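Long-range contacts in spike protein P5 (Enterobacteria phage PRD1, PDB 1YQ5), which forms, together with P31 and P2, the spike complexes at the 5-fold vertices of the viral capsid and is essential for infectivity: residues G17-A23 with G128-Y134; N76-K82 with K121-D127. The contacts are given in a common frame with arbitrary orientation. Residue numbers count along the deposited sequence, not the author numbering.

Both contacts lie in the C-terminal part of P5, a two-sheet antiparallel beta sandwich of jelly-roll type that assembles as a trimer. From the N terminus, strand 5-11 leads into the loop that holds 17-23. The chain then makes strands 35-40 to 59-68 before strand 76-83 supplies the first half of contact 2. Strands 86-93 and 100-109 follow, and strand 119-126 returns to close it. Segment 128-134, in the next loop, closes contact 1, so the span of contact 2 falls wholly within that of contact 1. Contact 2 joins two neighbouring strands inside one sheet. Contact 1 ties two loops together at an end of the sandwich. The two touch where Ile-21 and Leu-131 pack on Leu-124.

Contact 1 (G17-A23 with G128-Y134); sequences GPASIAA and GAALSNY
Two irregular loop segments, 17-23 and 128-134, run antiparallel and meet in a single beta bridge. Ile-21 pairs with Leu-131 as a hydrogen-bonded pair, with a CA-CA distance of 4.9 Å. Ile-21 N donates to Leu-131 O at 2.8 Å, and Leu-131 N donates to Ile-21 O at 2.9 Å. Both residues have extended backbones. Ile-21 has the most surface covered. Its side chain is mt, which lays CD1 over the face of the Tyr-134 ring, 3.7 Å from the centroid, in a CH-pi contact. Its CB also lies 4.1 Å from Leu-131 CB. Tyr-134 is second in covered area. Its chi1 is p, and CA-to-CB points toward 17-23. Its OH donates to Pro-18 O at 2.6 Å. The hydroxyl also lies 3.1 Å from Gly-17 C, where a CB on Gly-17 would clash with it. The bridge joins two loops of the jelly roll, one after strand 5-11 and one leading into strand 135-142. These two strands are neighbours in one sheet, while Leu-131 reaches Leu-124 of the other. Ala-23, third in covered area, points its CB toward Ala-129, with Ala-23 CB 3.3 Å from Ala-129 C. A water bridges the two segments beyond the pair, 2.9 Å from Ala-22 O and 2.8 Å from Ala-129 O, and links the two carbonyls.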
ATOM      1  N   GLY A  17      -7.946  21.362  -7.187  1.00 14.22           N
ATOM      2  CA  GLY A  17      -8.925  20.343  -7.523  1.00 14.30           C
ATOM      3  C   GLY A  17     -10.274  20.862  -7.975  1.00 15.61           C
ATOM      4  O   GLY A  17     -10.586  22.038  -7.796  1.00 16.25           O
ATOM      5  N   PRO A  18     -11.101  20.002  -8.586  1.00 15.39           N
ATOM      6  CA  PRO A  18     -12.421  20.451  -9.037  1.00 15.33           C
ATOM      7  C   PRO A  18     -13.291  20.856  -7.851  1.00 15.85           C
ATOM      8  O   PRO A  18     -13.166  20.293  -6.763  1.00 16.04           O
ATOM      9  CB  PRO A  18     -12.969  19.237  -9.790  1.00 16.23           C
ATOM     10  CG  PRO A  18     -12.216  18.077  -9.209  1.00 17.47           C
ATOM     11  CD  PRO A  18     -10.826  18.623  -9.024  1.00 14.91           C
ATOM     12  N   ALA A  19     -14.154  21.845  -8.058  1.00 15.02           N
ATOM     13  CA  ALA A  19     -15.033  22.315  -6.996  1.00 15.98           C
ATOM     14  C   ALA A  19     -15.850  21.137  -6.487  1.00 16.08           C
ATOM     15  O   ALA A  19     -16.240  21.089  -5.324  1.00 14.33           O
ATOM     16  CB  ALA A  19     -15.958  23.419  -7.524  1.00 19.12           C
ATOM     17  N   SER A  20     -16.097  20.177  -7.371  1.00 15.05           N
ATOM     18  CA  SER A  20     -16.854  18.996  -6.997  1.00 14.95           C
ATOM     19  C   SER A  20     -16.450  17.818  -7.861  1.00 14.72           C
ATOM     20  O   SER A  20     -16.546  17.875  -9.088  1.00 13.19           O
ATOM     21  CB  SER A  20     -18.356  19.250  -7.147  1.00 17.57           C
ATOM     22  OG  SER A  20     -19.101  18.089  -6.813  1.00 16.18           O
ATOM     23  N   ILE A  21     -15.979  16.753  -7.220  1.00 14.06           N
ATOM     24  CA  ILE A  21     -15.584  15.558  -7.949  1.00 13.11           C
ATOM     25  C   ILE A  21     -16.849  14.730  -8.133  1.00 13.58           C
ATOM     26  O   ILE A  21     -17.453  14.275  -7.157  1.00 13.59           O
ATOM     27  CB  ILE A  21     -14.535  14.740  -7.166  1.00 13.71           C
ATOM     28  CG1 ILE A  21     -13.287  15.599  -6.930  1.00 14.15           C
ATOM     29  CG2 ILE A  21     -14.184  13.466  -7.946  1.00 13.06           C
ATOM     30  CD1 ILE A  21     -12.218  14.936  -6.064  1.00 14.17           C
ATOM     31  N   ALA A  22     -17.248  14.544  -9.386  1.00 12.70           N
ATOM     32  CA  ALA A  22     -18.460  13.802  -9.711  1.00 12.15           C
ATOM     33  C   ALA A  22     -18.504  12.407  -9.100  1.00 12.01           C
ATOM     34  O   ALA A  22     -17.476  11.747  -8.942  1.00 11.00           O
ATOM     35  CB  ALA A  22     -18.617  13.714 -11.231  1.00 13.04           C
ATOM     36  N   ALA A  23     -19.708  11.961  -8.764  1.00 11.45           N
ATOM     37  CA  ALA A  23     -19.887  10.642  -8.185  1.00 12.14           C
ATOM     38  C   ALA A  23     -19.764   9.558  -9.257  1.00 13.08           C
ATOM     39  O   ALA A  23     -20.028   9.799 -10.434  1.00 12.33           O
ATOM     40  CB  ALA A  23     -21.258  10.547  -7.514  1.00 12.82           C
ATOM     41  N   GLY A 128     -21.144   6.768  -4.781  1.00 14.06           N
ATOM     42  CA  GLY A 128     -22.512   7.162  -4.497  1.00 14.11           C
ATOM     43  C   GLY A 128     -22.756   8.643  -4.262  1.00 14.00           C
ATOM     44  O   GLY A 128     -23.901   9.065  -4.116  1.00 14.70           O
ATOM     45  N   ALA A 129     -21.697   9.443  -4.222  1.00 13.11           N
ATOM     46  CA  ALA A 129     -21.872  10.871  -3.988  1.00 13.25           C
ATOM     47  C   ALA A 129     -20.681  11.696  -4.449  1.00 14.15           C
ATOM     48  O   ALA A 129     -19.555  11.202  -4.515  1.00 15.08           O
ATOM     49  CB  ALA A 129     -22.135  11.122  -2.507  1.00 13.98           C
ATOM     50  N   ALA A 130     -20.938  12.961  -4.765  1.00 14.30           N
ATOM     51  CA  ALA A 130     -19.881  13.860  -5.210  1.00 15.68           C
ATOM     52  C   ALA A 130     -19.018  14.255  -4.017  1.00 15.32           C
ATOM     53  O   ALA A 130     -19.472  14.206  -2.876  1.00 15.98           O
ATOM     54  CB  ALA A 130     -20.492  15.101  -5.849  1.00 17.21           C
ATOM     55  N   LEU A 131     -17.771  14.638  -4.278  1.00 14.73           N
ATOM     56  CA  LEU A 131     -16.859  15.051  -3.213  1.00 13.90           C
ATOM     57  C   LEU A 131     -16.529  16.531  -3.378  1.00 13.57           C
ATOM     58  O   LEU A 131     -16.023  16.941  -4.418  1.00 14.11           O
ATOM     59  CB  LEU A 131     -15.564  14.237  -3.271  1.00 14.01           C
ATOM     60  CG  LEU A 131     -15.693  12.712  -3.209  1.00 15.48           C
ATOM     61  CD1 LEU A 131     -14.308  12.083  -3.306  1.00 16.09           C
ATOM     62  CD2 LEU A 131     -16.380  12.304  -1.913  1.00 14.82           C
ATOM     63  N   SER A 132     -16.825  17.330  -2.359  1.00 12.61           N
ATOM     64  CA  SER A 132     -16.538  18.758  -2.418  1.00 13.50           C
ATOM     65  C   SER A 132     -15.918  19.251  -1.114  1.00 14.42           C
ATOM     66  O   SER A 132     -15.908  20.449  -0.836  1.00 15.12           O
ATOM     67  CB  SER A 132     -17.821  19.545  -2.711  1.00 12.94           C
ATOM     68  OG  SER A 132     -18.770  19.365  -1.677  1.00 13.45           O
ATOM     69  N   ASN A 133     -15.399  18.320  -0.321  1.00 13.26           N
ATOM     70  CA  ASN A 133     -14.782  18.649   0.966  1.00 14.01           C
ATOM     71  C   ASN A 133     -13.689  17.615   1.195  1.00 13.59           C
ATOM     72  O   ASN A 133     -13.630  16.962   2.235  1.00 12.95           O
ATOM     73  CB  ASN A 133     -15.841  18.575   2.072  1.00 12.19           C
ATOM     74  CG  ASN A 133     -15.247  18.700   3.463  1.00 15.87           C
ATOM     75  OD1 ASN A 133     -14.383  19.540   3.708  1.00 15.27           O
ATOM     76  ND2 ASN A 133     -15.719  17.866   4.385  1.00 15.53           N
ATOM     77  N   TYR A 134     -12.810  17.493   0.208  1.00 14.31           N
ATOM     78  CA  TYR A 134     -11.751  16.500   0.240  1.00 14.49           C
ATOM     79  C   TYR A 134     -10.335  17.009   0.447  1.00 14.30           C
ATOM     80  O   TYR A 134      -9.995  18.133   0.087  1.00 13.34           O
ATOM     81  CB  TYR A 134     -11.793  15.705  -1.068  1.00 13.55           C
ATOM     82  CG  TYR A 134     -11.618  16.578  -2.299  1.00 13.98           C
ATOM     83  CD1 TYR A 134     -10.348  16.918  -2.761  1.00 14.71           C
ATOM     84  CD2 TYR A 134     -12.723  17.102  -2.972  1.00 13.33           C
ATOM     85  CE1 TYR A 134     -10.177  17.761  -3.861  1.00 14.36           C
ATOM     86  CE2 TYR A 134     -12.564  17.946  -4.075  1.00 12.27           C
ATOM     87  CZ  TYR A 134     -11.288  18.271  -4.509  1.00 13.44           C
ATOM     88  OH  TYR A 134     -11.116  19.114  -5.579  1.00 12.49           O
TER
HETATM   89  O   HOH W   1     -17.227  11.386  -6.033  1.00 10.03           O

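Contact 2 (N76-K82 with K121-D127); sequences NYLLRVK and KFSLCND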
ATOM      1  N   ASN A  76     -18.577   3.554  -1.671  1.00 13.90           N
ATOM      2  CA  ASN A  76     -17.179   3.149  -1.714  1.00 13.61           C
ATOM      3  C   ASN A  76     -16.324   4.183  -2.416  1.00 13.22           C
ATOM      4  O   ASN A  76     -16.709   4.717  -3.457  1.00 13.38           O
ATOM      5  CB  ASN A  76     -17.029   1.826  -2.464  1.00 15.05           C
ATOM      6  CG  ASN A  76     -17.788   0.700  -1.811  1.00 18.46           C
ATOM      7  OD1 ASN A  76     -17.450   0.270  -0.713  1.00 16.63           O
ATOM      8  ND2 ASN A  76     -18.834   0.223  -2.480  1.00 22.75           N
ATOM      9  N   TYR A  77     -15.171   4.478  -1.831  1.00 12.18           N
ATOM     10  CA  TYR A  77     -14.247   5.399  -2.457  1.00 12.49           C
ATOM     11  C   TYR A  77     -13.474   4.562  -3.467  1.00 13.01           C
ATOM     12  O   TYR A  77     -12.941   3.500  -3.127  1.00 13.76           O
ATOM     13  CB  TYR A  77     -13.301   6.010  -1.426  1.00 10.83           C
ATOM     14  CG  TYR A  77     -13.930   7.151  -0.662  1.00 10.71           C
ATOM     15  CD1 TYR A  77     -14.679   6.921   0.490  1.00 11.58           C
ATOM     16  CD2 TYR A  77     -13.807   8.460  -1.119  1.00 10.78           C
ATOM     17  CE1 TYR A  77     -15.294   7.979   1.172  1.00 11.40           C
ATOM     18  CE2 TYR A  77     -14.417   9.520  -0.452  1.00 12.11           C
ATOM     19  CZ  TYR A  77     -15.157   9.274   0.691  1.00 12.24           C
ATOM     20  OH  TYR A  77     -15.754  10.329   1.341  1.00 13.14           O
ATOM     21  N   LEU A  78     -13.448   5.025  -4.711  1.00 12.85           N
ATOM     22  CA  LEU A  78     -12.753   4.324  -5.783  1.00 11.03           C
ATOM     23  C   LEU A  78     -11.487   5.095  -6.132  1.00 11.38           C
ATOM     24  O   LEU A  78     -11.541   6.299  -6.390  1.00  8.78           O
ATOM     25  CB  LEU A  78     -13.648   4.234  -7.020  1.00 12.27           C
ATOM     26  CG  LEU A  78     -15.088   3.771  -6.788  1.00 11.51           C
ATOM     27  CD1 LEU A  78     -15.813   3.734  -8.120  1.00 11.97           C
ATOM     28  CD2 LEU A  78     -15.106   2.395  -6.124  1.00 12.78           C
ATOM     29  N   LEU A  79     -10.351   4.406  -6.138  1.00 10.62           N
ATOM     30  CA  LEU A  79      -9.088   5.062  -6.458  1.00 11.57           C
ATOM     31  C   LEU A  79      -8.392   4.399  -7.630  1.00 12.42           C
ATOM     32  O   LEU A  79      -8.436   3.177  -7.782  1.00 11.48           O
ATOM     33  CB  LEU A  79      -8.160   5.066  -5.241  1.00 11.75           C
ATOM     34  CG  LEU A  79      -8.613   5.923  -4.057  1.00 13.13           C
ATOM     35  CD1 LEU A  79      -9.769   5.247  -3.352  1.00 14.74           C
ATOM     36  CD2 LEU A  79      -7.450   6.122  -3.090  1.00 13.83           C
ATOM     37  N   ARG A  80      -7.746   5.211  -8.458  1.00 11.59           N
ATOM     38  CA  ARG A  80      -7.048   4.690  -9.621  1.00 13.29           C
ATOM     39  C   ARG A  80      -5.789   5.465  -9.974  1.00 13.10           C
ATOM     40  O   ARG A  80      -5.764   6.699  -9.934  1.00 12.85           O
ATOM     41  CB  ARG A  80      -7.977   4.687 -10.839  1.00 13.25           C
ATOM     42  CG  ARG A  80      -7.318   4.187 -12.114  1.00 13.65           C
ATOM     43  CD  ARG A  80      -8.258   4.325 -13.306  1.00 12.41           C
ATOM     44  NE  ARG A  80      -8.352   5.707 -13.765  1.00 11.60           N
ATOM     45  CZ  ARG A  80      -9.334   6.175 -14.532  1.00 14.04           C
ATOM     46  NH1 ARG A  80     -10.324   5.373 -14.924  1.00 11.56           N
ATOM     47  NH2 ARG A  80      -9.315   7.439 -14.931  1.00 11.67           N
ATOM     48  N   VAL A  81      -4.749   4.715 -10.320  1.00 13.70           N
ATOM     49  CA  VAL A  81      -3.471   5.274 -10.736  1.00 12.75           C
ATOM     50  C   VAL A  81      -3.151   4.619 -12.070  1.00 13.46           C
ATOM     51  O   VAL A  81      -3.303   3.404 -12.218  1.00 12.20           O
ATOM     52  CB  VAL A  81      -2.333   4.924  -9.758  1.00 12.21           C
ATOM     53  CG1 VAL A  81      -1.005   5.425 -10.316  1.00 12.18           C
ATOM     54  CG2 VAL A  81      -2.603   5.540  -8.398  1.00 12.98           C
ATOM     55  N   LYS A  82      -2.717   5.415 -13.038  1.00 12.20           N
ATOM     56  CA  LYS A  82      -2.373   4.874 -14.344  1.00 12.54           C
ATOM     57  C   LYS A  82      -0.999   5.330 -14.794  1.00 12.01           C
ATOM     58  O   LYS A  82      -0.537   6.406 -14.420  1.00 10.39           O
ATOM     59  CB  LYS A  82      -3.387   5.316 -15.400  1.00 14.04           C
ATOM     60  CG  LYS A  82      -4.827   4.963 -15.084  1.00 16.59           C
ATOM     61  CD  LYS A  82      -5.737   5.289 -16.260  1.00 18.78           C
ATOM     62  CE  LYS A  82      -5.752   6.773 -16.557  1.00 17.52           C
ATOM     63  NZ  LYS A  82      -6.460   7.081 -17.840  1.00 17.40           N
ATOM     64  N   LYS A 121      -0.971   9.177 -13.916  1.00 12.59           N
ATOM     65  CA  LYS A 121      -2.286   9.805 -13.864  1.00 12.83           C
ATOM     66  C   LYS A 121      -3.043   9.338 -12.624  1.00 12.91           C
ATOM     67  O   LYS A 121      -3.011   8.158 -12.274  1.00 10.72           O
ATOM     68  CB  LYS A 121      -3.077   9.472 -15.129  1.00 12.48           C
ATOM     69  CG  LYS A 121      -2.438  10.005 -16.412  1.00 14.36           C
ATOM     70  CD  LYS A 121      -3.266   9.641 -17.637  1.00 14.81           C
ATOM     71  CE  LYS A 121      -2.675  10.241 -18.906  1.00 14.93           C
ATOM     72  NZ  LYS A 121      -3.494   9.907 -20.108  1.00 12.70           N
ATOM     73  N   PHE A 122      -3.722  10.270 -11.963  1.00 12.39           N
ATOM     74  CA  PHE A 122      -4.457   9.952 -10.745  1.00 12.51           C
ATOM     75  C   PHE A 122      -5.929  10.340 -10.804  1.00 13.08           C
ATOM     76  O   PHE A 122      -6.295  11.354 -11.410  1.00 14.34           O
ATOM     77  CB  PHE A 122      -3.822  10.663  -9.541  1.00 11.77           C
ATOM     78  CG  PHE A 122      -2.369  10.341  -9.338  1.00 12.54           C
ATOM     79  CD1 PHE A 122      -1.387  10.963 -10.107  1.00 13.27           C
ATOM     80  CD2 PHE A 122      -1.982   9.405  -8.383  1.00 12.39           C
ATOM     81  CE1 PHE A 122      -0.038  10.660  -9.926  1.00 12.95           C
ATOM     82  CE2 PHE A 122      -0.637   9.092  -8.193  1.00 13.16           C
ATOM     83  CZ  PHE A 122       0.339   9.723  -8.970  1.00 13.73           C
ATOM     84  N   SER A 123      -6.763   9.537 -10.153  1.00 12.21           N
ATOM     85  CA  SER A 123      -8.194   9.805 -10.092  1.00 11.38           C
ATOM     86  C   SER A 123      -8.857   9.008  -8.981  1.00 11.95           C
ATOM     87  O   SER A 123      -8.393   7.929  -8.601  1.00 10.65           O
ATOM     88  CB  SER A 123      -8.878   9.463 -11.418  1.00 12.72           C
ATOM     89  OG  SER A 123     -10.237   9.884 -11.394  1.00 12.04           O
ATOM     90  N   LEU A 124      -9.943   9.560  -8.458  1.00 11.42           N
ATOM     91  CA  LEU A 124     -10.710   8.903  -7.411  1.00 11.04           C
ATOM     92  C   LEU A 124     -12.076   9.570  -7.326  1.00 11.51           C
ATOM     93  O   LEU A 124     -12.284  10.652  -7.881  1.00 11.22           O
ATOM     94  CB  LEU A 124      -9.976   8.994  -6.061  1.00 11.21           C
ATOM     95  CG  LEU A 124      -9.722  10.350  -5.393  1.00 12.48           C
ATOM     96  CD1 LEU A 124     -11.032  10.938  -4.867  1.00 13.85           C
ATOM     97  CD2 LEU A 124      -8.746  10.160  -4.239  1.00 13.73           C
ATOM     98  N   CYS A 125     -13.003   8.911  -6.645  1.00 10.77           N
ATOM     99  CA  CYS A 125     -14.353   9.426  -6.464  1.00 12.18           C
ATOM    100  C   CYS A 125     -14.994   8.539  -5.427  1.00 11.99           C
ATOM    101  O   CYS A 125     -14.349   7.648  -4.882  1.00 11.87           O
ATOM    102  CB  CYS A 125     -15.167   9.294  -7.753  1.00 11.73           C
ATOM    103  SG  CYS A 125     -15.688   7.567  -8.124  1.00 14.07           S
ATOM    104  N   ASN A 126     -16.259   8.811  -5.143  1.00 10.69           N
ATOM    105  CA  ASN A 126     -17.037   7.976  -4.248  1.00 12.76           C
ATOM    106  C   ASN A 126     -18.088   7.487  -5.239  1.00 13.15           C
ATOM    107  O   ASN A 126     -18.556   8.268  -6.075  1.00 13.24           O
ATOM    108  CB  ASN A 126     -17.702   8.788  -3.147  1.00 13.20           C
ATOM    109  CG  ASN A 126     -18.545   7.925  -2.234  1.00 14.38           C
ATOM    110  OD1 ASN A 126     -18.050   7.365  -1.247  1.00 16.17           O
ATOM    111  ND2 ASN A 126     -19.819   7.786  -2.570  1.00 11.79           N
ATOM    112  N   ASP A 127     -18.460   6.215  -5.169  1.00 13.46           N
ATOM    113  CA  ASP A 127     -19.421   5.686  -6.128  1.00 13.77           C
ATOM    114  C   ASP A 127     -20.871   6.090  -5.892  1.00 14.12           C
ATOM    115  O   ASP A 127     -21.733   5.800  -6.718  1.00 12.16           O
ATOM    116  CB  ASP A 127     -19.317   4.157  -6.200  1.00 14.03           C
ATOM    117  CG  ASP A 127     -19.673   3.477  -4.888  1.00 14.30           C
ATOM    118  OD1 ASP A 127     -20.113   4.162  -3.942  1.00 13.65           O
ATOM    119  OD2 ASP A 127     -19.509   2.244  -4.806  1.00 12.79           O
TER
HETATM  120  O   HOH W   2      -6.174   8.460 -20.430  1.00 22.95           O
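Asn-76 opens the antiparallel pairing with Asp-127, just past the end of strand 119-126. Asn-76 N donates to Asp-127 OD1 at 2.8 Å, Asn-76 ND2 to Asp-127 OD2 at 3.2 Å, and Asp-127 N to Asn-76 O at 2.9 Å. Tyr-77 forms a non-hydrogen-bonded pair with Asn-126, and Tyr-77 OH is hydrogen-bonded to Val-72 O. Leu-78 and Cys-125 form a hydrogen-bonded pair with two backbone hydrogen bonds. The two kinds then alternate. Leu-79 CG packs on Leu-124 CB at 3.9 Å. Arg-80 pairs with Ser-123 as Leu-78 does, and its guanidinium forms a salt bridge with Asp-28. Val-81 CG2 meets Phe-122 CD2 at 3.9 Å. Lys-82 pairs likewise with Lys-121. Lys-82 NZ also salt-bridges Asp-28, and one water accepts from Lys-82 NZ at 2.9 Å and Lys-121 NZ at 3.1 Å. Tyr-77, Leu-79, Val-81, Phe-122 and Leu-124 face the sandwich core, against strands 59-68 and 100-109 of the other sheet. Leu-78 packs on Thr-98 of a neighbouring subunit. Strand 86-93 continues the sheet beyond 76-83.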